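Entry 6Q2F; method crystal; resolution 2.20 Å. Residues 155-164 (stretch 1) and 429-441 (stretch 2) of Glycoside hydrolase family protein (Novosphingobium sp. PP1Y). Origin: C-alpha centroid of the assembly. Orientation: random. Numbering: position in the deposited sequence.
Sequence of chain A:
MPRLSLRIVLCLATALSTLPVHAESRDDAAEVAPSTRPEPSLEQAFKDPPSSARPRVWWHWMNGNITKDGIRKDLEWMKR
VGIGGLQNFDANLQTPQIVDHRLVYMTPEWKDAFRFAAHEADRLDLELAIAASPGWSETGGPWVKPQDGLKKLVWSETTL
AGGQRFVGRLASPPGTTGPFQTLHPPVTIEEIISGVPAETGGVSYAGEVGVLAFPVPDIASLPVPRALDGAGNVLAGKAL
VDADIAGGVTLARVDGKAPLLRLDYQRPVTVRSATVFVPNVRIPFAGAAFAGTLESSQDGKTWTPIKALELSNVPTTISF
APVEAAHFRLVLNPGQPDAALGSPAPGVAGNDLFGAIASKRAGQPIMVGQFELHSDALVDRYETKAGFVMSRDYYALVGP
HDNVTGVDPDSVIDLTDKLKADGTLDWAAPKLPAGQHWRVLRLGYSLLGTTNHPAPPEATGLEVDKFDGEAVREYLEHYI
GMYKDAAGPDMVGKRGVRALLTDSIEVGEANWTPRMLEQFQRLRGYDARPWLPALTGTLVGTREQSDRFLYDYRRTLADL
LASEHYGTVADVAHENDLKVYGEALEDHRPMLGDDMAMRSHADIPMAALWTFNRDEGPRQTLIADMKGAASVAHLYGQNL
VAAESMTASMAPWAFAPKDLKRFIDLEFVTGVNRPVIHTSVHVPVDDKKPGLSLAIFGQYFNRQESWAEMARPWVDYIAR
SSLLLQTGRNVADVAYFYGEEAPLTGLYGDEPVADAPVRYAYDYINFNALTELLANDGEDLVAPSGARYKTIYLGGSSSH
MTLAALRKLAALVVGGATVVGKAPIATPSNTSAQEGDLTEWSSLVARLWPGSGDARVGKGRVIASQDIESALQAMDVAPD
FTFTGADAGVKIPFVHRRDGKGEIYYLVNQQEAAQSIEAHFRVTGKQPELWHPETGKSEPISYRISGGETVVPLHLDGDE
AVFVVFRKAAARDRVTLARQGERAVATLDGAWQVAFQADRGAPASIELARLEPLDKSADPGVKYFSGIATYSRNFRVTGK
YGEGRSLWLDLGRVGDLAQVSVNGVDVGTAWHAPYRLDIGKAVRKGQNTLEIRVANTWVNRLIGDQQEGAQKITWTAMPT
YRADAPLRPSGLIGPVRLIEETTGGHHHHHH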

# COMPACT_ATOMS: atom_id res chain seq x y z
N TRP A 155 -23.58 7.49 22.06
CA TRP A 155 -24.98 7.37 22.45
C TRP A 155 -25.11 7.34 23.96
O TRP A 155 -24.19 6.95 24.68
CB TRP A 155 -25.62 6.11 21.86
CG TRP A 155 -24.89 4.86 22.24
CD1 TRP A 155 -25.13 4.07 23.31
CD2 TRP A 155 -23.79 4.28 21.53
NE1 TRP A 155 -24.23 3.02 23.33
CE2 TRP A 155 -23.40 3.13 22.24
CE3 TRP A 155 -23.09 4.63 20.38
CZ2 TRP A 155 -22.34 2.31 21.83
CZ3 TRP A 155 -22.02 3.81 19.96
CH2 TRP A 155 -21.66 2.67 20.70
N SER A 156 -26.29 7.77 24.42
CA SER A 156 -26.78 7.49 25.76
C SER A 156 -28.06 6.67 25.63
O SER A 156 -28.73 6.69 24.60
CB SER A 156 -27.07 8.77 26.54
OG SER A 156 -28.27 9.36 26.09
N GLU A 157 -28.37 5.95 26.69
CA GLU A 157 -29.52 5.08 26.77
C GLU A 157 -30.40 5.30 27.96
O GLU A 157 -29.95 5.56 29.04
CB GLU A 157 -29.03 3.69 26.92
CG GLU A 157 -28.81 2.93 25.67
CD GLU A 157 -28.74 1.47 25.94
OE1 GLU A 157 -29.38 1.02 26.93
OE2 GLU A 157 -28.05 0.77 25.19
N THR A 158 -31.69 5.17 27.76
CA THR A 158 -32.62 5.37 28.86
C THR A 158 -33.75 4.35 28.73
O THR A 158 -34.00 3.82 27.65
CB THR A 158 -33.17 6.81 28.86
OG1 THR A 158 -32.08 7.73 28.79
CG2 THR A 158 -33.94 7.10 30.14
N THR A 159 -34.39 4.05 29.85
CA THR A 159 -35.54 3.15 29.87
C THR A 159 -36.79 3.92 30.30
O THR A 159 -36.71 4.86 31.10
CB THR A 159 -35.30 1.97 30.82
OG1 THR A 159 -34.93 2.47 32.10
CG2 THR A 159 -34.18 1.08 30.28
N LEU A 160 -37.93 3.50 29.76
CA LEU A 160 -39.23 4.08 30.08
C LEU A 160 -40.27 2.98 30.22
O LEU A 160 -40.10 1.87 29.72
CB LEU A 160 -39.71 5.06 29.00
CG LEU A 160 -39.03 6.41 28.94
CD1 LEU A 160 -39.70 7.25 27.85
CD2 LEU A 160 -39.13 7.09 30.30
N ALA A 161 -41.38 3.32 30.89
CA ALA A 161 -42.45 2.37 31.20
C ALA A 161 -43.41 2.13 30.04
O ALA A 161 -43.72 0.97 29.72
CB ALA A 161 -43.23 2.85 32.43
N GLY A 162 -43.92 3.18 29.42
CA GLY A 162 -44.98 3.00 28.44
C GLY A 162 -46.35 3.12 29.08
O GLY A 162 -46.82 2.20 29.75
N GLY A 163 -47.01 4.25 28.84
CA GLY A 163 -48.10 4.67 29.70
C GLY A 163 -47.54 5.69 30.67
O GLY A 163 -47.83 5.67 31.87
N GLN A 164 -46.71 6.58 30.13
CA GLN A 164 -46.05 7.62 30.89
C GLN A 164 -45.49 8.63 29.91
O GLN A 164 -45.00 8.25 28.83
CB GLN A 164 -44.92 7.05 31.77
N ALA A 429 -45.23 7.78 25.94
CA ALA A 429 -44.78 6.42 25.66
C ALA A 429 -45.98 5.49 25.55
O ALA A 429 -46.67 5.25 26.55
CB ALA A 429 -43.83 5.95 26.76
N PRO A 430 -46.27 4.96 24.36
CA PRO A 430 -47.45 4.10 24.23
C PRO A 430 -47.35 2.87 25.12
O PRO A 430 -46.26 2.39 25.45
CB PRO A 430 -47.45 3.71 22.74
CG PRO A 430 -46.15 4.15 22.19
CD PRO A 430 -45.63 5.23 23.07
N LYS A 431 -48.51 2.40 25.55
CA LYS A 431 -48.60 1.22 26.40
C LYS A 431 -48.05 -0.01 25.68
O LYS A 431 -48.15 -0.14 24.46
CB LYS A 431 -50.06 0.99 26.80
CG LYS A 431 -50.28 0.52 28.23
CD LYS A 431 -51.77 0.62 28.60
CE LYS A 431 -52.05 0.04 29.98
NZ LYS A 431 -51.92 -1.45 30.01
N LEU A 432 -47.49 -0.92 26.46
CA LEU A 432 -46.87 -2.11 25.92
C LEU A 432 -47.45 -3.33 26.62
O LEU A 432 -47.99 -3.22 27.72
CB LEU A 432 -45.34 -2.09 26.13
CG LEU A 432 -44.51 -1.13 25.27
CD1 LEU A 432 -43.12 -0.98 25.86
CD2 LEU A 432 -44.41 -1.63 23.84
N PRO A 433 -47.34 -4.51 26.00
CA PRO A 433 -47.61 -5.76 26.73
C PRO A 433 -46.84 -5.85 28.04
O PRO A 433 -45.85 -5.13 28.24
CB PRO A 433 -47.17 -6.84 25.74
CG PRO A 433 -47.35 -6.21 24.40
CD PRO A 433 -47.10 -4.74 24.57
N ALA A 434 -47.28 -6.72 28.94
CA ALA A 434 -46.61 -6.89 30.22
C ALA A 434 -45.26 -7.57 30.01
O ALA A 434 -45.11 -8.42 29.13
CB ALA A 434 -47.47 -7.71 31.18
N GLY A 435 -44.29 -7.18 30.82
CA GLY A 435 -42.94 -7.69 30.67
C GLY A 435 -42.14 -7.03 29.56
O GLY A 435 -41.20 -7.62 29.05
N GLN A 436 -42.50 -5.80 29.20
CA GLN A 436 -41.93 -5.13 28.03
C GLN A 436 -41.87 -3.64 28.32
O GLN A 436 -42.92 -3.01 28.52
CB GLN A 436 -42.78 -5.41 26.79
CG GLN A 436 -42.02 -5.82 25.55
CD GLN A 436 -42.95 -6.33 24.45
OE1 GLN A 436 -43.74 -7.25 24.67
NE2 GLN A 436 -42.86 -5.72 23.27
N HIS A 437 -40.67 -3.07 28.35
CA HIS A 437 -40.53 -1.63 28.57
C HIS A 437 -39.90 -0.96 27.35
O HIS A 437 -39.51 -1.61 26.38
CB HIS A 437 -39.71 -1.34 29.84
CG HIS A 437 -38.27 -1.74 29.76
ND1 HIS A 437 -37.84 -3.01 30.04
CD2 HIS A 437 -37.16 -1.01 29.47
CE1 HIS A 437 -36.52 -3.07 29.91
NE2 HIS A 437 -36.09 -1.87 29.57
N TRP A 438 -39.83 0.37 27.41
CA TRP A 438 -39.28 1.17 26.33
C TRP A 438 -37.79 1.42 26.55
O TRP A 438 -37.33 1.62 27.68
CB TRP A 438 -40.00 2.51 26.21
CG TRP A 438 -41.31 2.43 25.49
CD1 TRP A 438 -42.56 2.45 26.04
CD2 TRP A 438 -41.50 2.32 24.07
NE1 TRP A 438 -43.52 2.35 25.05
CE2 TRP A 438 -42.89 2.27 23.84
CE3 TRP A 438 -40.63 2.25 22.98
CZ2 TRP A 438 -43.42 2.16 22.56
CZ3 TRP A 438 -41.16 2.14 21.71
CH2 TRP A 438 -42.54 2.10 21.51
N ARG A 439 -37.08 1.51 25.45
CA ARG A 439 -35.70 1.86 25.48
C ARG A 439 -35.57 3.04 24.56
O ARG A 439 -36.01 3.00 23.46
CB ARG A 439 -34.87 0.73 24.98
CG ARG A 439 -33.42 0.82 25.36
CD ARG A 439 -32.96 -0.58 25.51
NE ARG A 439 -31.55 -0.71 25.29
CZ ARG A 439 -30.96 -1.87 25.05
NH1 ARG A 439 -31.67 -2.99 25.01
NH2 ARG A 439 -29.66 -1.91 24.88
N VAL A 440 -34.97 4.09 25.06
CA VAL A 440 -34.78 5.28 24.29
C VAL A 440 -33.30 5.48 24.08
O VAL A 440 -32.54 5.56 25.00
CB VAL A 440 -35.38 6.49 24.98
CG1 VAL A 440 -35.28 7.70 24.10
CG2 VAL A 440 -36.80 6.20 25.35
N LEU A 441 -32.94 5.57 22.82
CA LEU A 441 -31.58 5.73 22.41
C LEU A 441 -31.34 7.10 21.86
O LEU A 441 -31.97 7.51 20.92
CB LEU A 441 -31.33 4.69 21.35
CG LEU A 441 -29.95 4.35 20.88
CD1 LEU A 441 -29.02 4.38 22.05
CD2 LEU A 441 -29.97 2.97 20.30
O HOH W 1 -31.26 8.07 25.93

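Two antiparallel strands show how a β-ladder sorts its side chains by alternation. The apolar centre lies on the face that carries Leu160, Trp438 and Val440. Leu160 packs CB against Trp438 CB at 3.8 Å, and its CD1 reaches Val440 CG2 at 4.0 Å, so one leucine covers two residues of the partner strand. Beneath it the backbone is closed by paired hydrogen bonds: Leu160 N to Trp438 O (2.9 Å) and Trp438 N to Leu160 O (2.8 Å), repeated two residues on by Thr158 N to Val440 O (2.9 Å) and Val440 N to Thr158 O (2.8 Å). Between these rings, Thr159 CA lies 3.2 Å from Trp438 O, a CA-H...O contact typical of non-hydrogen-bonded pairs.

Past the strand, Gly162 passes the edge of the indole, its CA 3.5 Å from Trp438 CD1. A CB there would clash with both Pro430 O and Trp438 CD1. The indole is itself anchored, Trp438 NE1 donating to Pro430 O at 2.8 Å.

The other face is polar where Glu157 meets Arg439. Their opposite charges form a salt bridge, with a nearly straight bond from Arg439 NH2 to Glu157 OE2 (3.1 Å) and a weak one from Arg439 NE to Glu157 OE1 (3.2 Å). On the face of Thr158 and Val440, water 1 bonds Ser156 OG, Thr158 OG1 and Val440 O, tying the two strands together.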